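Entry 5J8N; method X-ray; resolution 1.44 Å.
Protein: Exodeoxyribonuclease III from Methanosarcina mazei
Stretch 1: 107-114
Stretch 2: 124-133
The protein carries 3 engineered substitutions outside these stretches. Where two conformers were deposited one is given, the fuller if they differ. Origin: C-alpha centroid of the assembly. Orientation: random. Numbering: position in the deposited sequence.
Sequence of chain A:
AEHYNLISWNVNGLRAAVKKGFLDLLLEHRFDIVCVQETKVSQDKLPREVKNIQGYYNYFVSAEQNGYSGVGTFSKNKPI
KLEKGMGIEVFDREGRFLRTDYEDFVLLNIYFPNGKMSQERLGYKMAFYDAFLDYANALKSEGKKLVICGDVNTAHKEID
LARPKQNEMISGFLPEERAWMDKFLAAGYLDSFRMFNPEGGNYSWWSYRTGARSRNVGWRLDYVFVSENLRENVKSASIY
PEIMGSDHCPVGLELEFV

Stretch 1 (107-114) LLNIYFPN
Stretch 2, residues 124-133: YKMAFYDAFL

Phe112 sits among three aromatic rings of the facing helix, and no hydrogen bond crosses the contact. Its chi1 is m (-71°) and chi2 is 90°. CA-to-CB points sideways, but the ring end comes nearer the helix. Its edge meets the face of Phe132, centroids 5.2 Å apart and planes at 89°. Phe128 and Tyr129 lie oblique to it, with centroids at 5.5 and 5.4 Å; Phe112 CD2 is 3.6 Å from Phe128 CE1 and 3.4 Å from Tyr129 CE1.

Residues 107-111 form an extended strand. Residues 124-133 are helical, with i to i+4 bonds such as Phe128 N to Tyr124 O, 2.8 Å. The axes run antiparallel at 172° and approach to 11.8 Å. Large side chains fill this gap.

Strand alternation points Leu108 and Ile110, both m,t, toward the helix. Leu108 CD1 lies 4.1 Å from Phe132 CE1. Ile110 CD1 lies 3.5 Å from Phe132 CD1, and Ile110 CG2 3.7 Å from Phe128 CE1. Phe128 and Phe132 are t at chi1 (-171° and 159°).

Among CA atoms, the nearest pair across the two stretches is Pro113 CA and Lys125 CA, 5.0 Å apart. Pro113 CD makes a CH-pi contact over the Phe128 face, 4.0 Å from the ring centroid. Lys125 is all t; its CD lies 3.2 Å from Pro113 O, which is buried without a partner.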

# COMPACT_ATOMS: atom_id res chain seq x y z
N LEU A 107 -5.23 0.28 -10.83
CA LEU A 107 -4.69 0.01 -9.51
C LEU A 107 -3.21 0.34 -9.44
O LEU A 107 -2.42 -0.17 -10.25
CB LEU A 107 -4.88 -1.45 -9.17
CG LEU A 107 -4.30 -1.91 -7.84
CD1 LEU A 107 -4.96 -1.22 -6.61
CD2 LEU A 107 -4.50 -3.44 -7.69
N LEU A 108 -2.85 1.18 -8.49
CA LEU A 108 -1.43 1.49 -8.23
C LEU A 108 -1.08 0.91 -6.88
O LEU A 108 -1.68 1.30 -5.86
CB LEU A 108 -1.18 3.02 -8.23
CG LEU A 108 -1.70 3.76 -9.49
CD1 LEU A 108 -1.35 5.25 -9.36
CD2 LEU A 108 -1.17 3.15 -10.81
N ASN A 109 -0.11 0.00 -6.86
CA ASN A 109 0.36 -0.66 -5.66
C ASN A 109 1.74 -0.08 -5.31
O ASN A 109 2.65 -0.20 -6.13
CB ASN A 109 0.42 -2.15 -5.94
CG ASN A 109 1.00 -2.96 -4.78
OD1 ASN A 109 1.09 -2.43 -3.67
ND2 ASN A 109 1.33 -4.25 -5.00
N ILE A 110 1.86 0.55 -4.16
CA ILE A 110 3.06 1.35 -3.87
C ILE A 110 3.65 1.12 -2.49
O ILE A 110 2.90 1.10 -1.50
CB ILE A 110 2.74 2.87 -4.03
CG1 ILE A 110 2.03 3.13 -5.38
CG2 ILE A 110 4.02 3.73 -3.90
CD1 ILE A 110 1.62 4.59 -5.57
N TYR A 111 4.96 0.97 -2.44
CA TYR A 111 5.72 0.96 -1.20
C TYR A 111 6.43 2.31 -1.13
O TYR A 111 7.52 2.49 -1.69
CB TYR A 111 6.73 -0.23 -1.19
CG TYR A 111 7.60 -0.30 0.02
CD1 TYR A 111 7.08 -0.08 1.28
CD2 TYR A 111 8.95 -0.56 -0.10
CE1 TYR A 111 7.91 -0.09 2.42
CE2 TYR A 111 9.77 -0.65 1.05
CZ TYR A 111 9.22 -0.39 2.31
OH TYR A 111 10.01 -0.43 3.44
N PHE A 112 5.80 3.27 -0.47
CA PHE A 112 6.41 4.63 -0.45
C PHE A 112 7.66 4.60 0.45
O PHE A 112 7.74 3.79 1.39
CB PHE A 112 5.42 5.64 0.10
CG PHE A 112 4.28 5.96 -0.83
CD1 PHE A 112 3.09 5.27 -0.82
CD2 PHE A 112 4.41 7.03 -1.70
CE1 PHE A 112 2.04 5.61 -1.71
CE2 PHE A 112 3.39 7.41 -2.55
CZ PHE A 112 2.17 6.70 -2.53
N PRO A 113 8.67 5.41 0.14
CA PRO A 113 9.92 5.35 0.91
C PRO A 113 9.77 5.71 2.39
O PRO A 113 8.94 6.52 2.78
CB PRO A 113 10.80 6.41 0.21
CG PRO A 113 10.15 6.53 -1.21
CD PRO A 113 8.67 6.39 -0.95
N ASN A 114 10.60 5.04 3.18
CA ASN A 114 10.74 5.45 4.54
C ASN A 114 11.85 6.47 4.66
O ASN A 114 12.93 6.32 4.08
CB ASN A 114 11.00 4.26 5.43
CG ASN A 114 10.98 4.65 6.86
OD1 ASN A 114 12.01 5.13 7.37
ND2 ASN A 114 9.81 4.50 7.52
N TYR A 124 14.28 12.09 -0.53
CA TYR A 124 13.89 11.16 -1.56
C TYR A 124 12.42 10.82 -1.40
O TYR A 124 11.67 10.76 -2.39
CB TYR A 124 14.76 9.89 -1.49
CG TYR A 124 14.48 8.85 -2.57
CD1 TYR A 124 15.19 8.87 -3.78
CD2 TYR A 124 13.55 7.84 -2.38
CE1 TYR A 124 14.93 7.92 -4.75
CE2 TYR A 124 13.30 6.88 -3.34
CZ TYR A 124 14.00 6.93 -4.53
OH TYR A 124 13.72 5.97 -5.46
N LYS A 125 12.00 10.53 -0.17
CA LYS A 125 10.60 10.27 0.12
C LYS A 125 9.69 11.43 -0.36
O LYS A 125 8.68 11.18 -1.03
CB LYS A 125 10.41 10.06 1.64
CG LYS A 125 8.98 9.81 2.05
CD LYS A 125 8.91 9.64 3.57
CE LYS A 125 7.46 9.29 3.98
NZ LYS A 125 7.35 9.22 5.47
N MET A 126 10.06 12.66 -0.04
CA MET A 126 9.24 13.80 -0.46
C MET A 126 9.25 13.95 -1.99
O MET A 126 8.21 14.29 -2.58
CB MET A 126 9.71 15.05 0.24
CG MET A 126 9.60 15.04 1.76
SD MET A 126 7.94 14.70 2.39
CE MET A 126 7.06 16.13 1.81
N ALA A 127 10.39 13.70 -2.62
CA ALA A 127 10.45 13.77 -4.08
C ALA A 127 9.58 12.66 -4.71
O ALA A 127 8.91 12.85 -5.74
CB ALA A 127 11.89 13.65 -4.53
N PHE A 128 9.60 11.47 -4.13
CA PHE A 128 8.75 10.37 -4.58
C PHE A 128 7.29 10.76 -4.46
O PHE A 128 6.51 10.53 -5.38
CB PHE A 128 9.08 9.07 -3.79
CG PHE A 128 8.41 7.85 -4.34
CD1 PHE A 128 7.10 7.62 -4.08
CD2 PHE A 128 9.15 6.90 -5.06
CE1 PHE A 128 6.44 6.49 -4.57
CE2 PHE A 128 8.51 5.76 -5.55
CZ PHE A 128 7.15 5.55 -5.30
N TYR A 129 6.90 11.34 -3.32
CA TYR A 129 5.52 11.78 -3.12
C TYR A 129 5.15 12.77 -4.26
O TYR A 129 4.04 12.66 -4.82
CB TYR A 129 5.41 12.51 -1.78
CG TYR A 129 5.20 11.65 -0.55
CD1 TYR A 129 4.77 10.31 -0.62
CD2 TYR A 129 5.35 12.24 0.69
CE1 TYR A 129 4.51 9.57 0.57
CE2 TYR A 129 5.08 11.52 1.86
CZ TYR A 129 4.67 10.20 1.79
OH TYR A 129 4.42 9.52 2.96
N ASP A 130 6.02 13.72 -4.58
CA ASP A 130 5.70 14.72 -5.62
C ASP A 130 5.49 14.04 -6.97
O ASP A 130 4.56 14.36 -7.71
CB ASP A 130 6.83 15.73 -5.72
CG ASP A 130 6.87 16.70 -4.55
OD1 ASP A 130 5.82 16.87 -3.90
OD2 ASP A 130 7.95 17.31 -4.32
N ALA A 131 6.38 13.10 -7.31
CA ALA A 131 6.28 12.41 -8.59
C ALA A 131 5.02 11.57 -8.64
O ALA A 131 4.35 11.54 -9.65
CB ALA A 131 7.51 11.53 -8.85
N PHE A 132 4.72 10.84 -7.57
CA PHE A 132 3.50 10.11 -7.53
C PHE A 132 2.26 10.99 -7.69
O PHE A 132 1.35 10.62 -8.46
CB PHE A 132 3.42 9.33 -6.19
CG PHE A 132 1.98 8.96 -5.83
CD1 PHE A 132 1.35 7.96 -6.53
CD2 PHE A 132 1.25 9.69 -4.89
CE1 PHE A 132 -0.02 7.63 -6.25
CE2 PHE A 132 -0.09 9.39 -4.65
CZ PHE A 132 -0.72 8.41 -5.36
N LEU A 133 2.22 12.13 -7.02
CA LEU A 133 1.02 12.96 -7.12
C LEU A 133 0.85 13.44 -8.55
O LEU A 133 -0.27 13.41 -9.10
CB LEU A 133 1.12 14.13 -6.14
CG LEU A 133 -0.12 15.04 -6.16
CD1 LEU A 133 -1.38 14.22 -6.00
CD2 LEU A 133 0.06 16.08 -5.07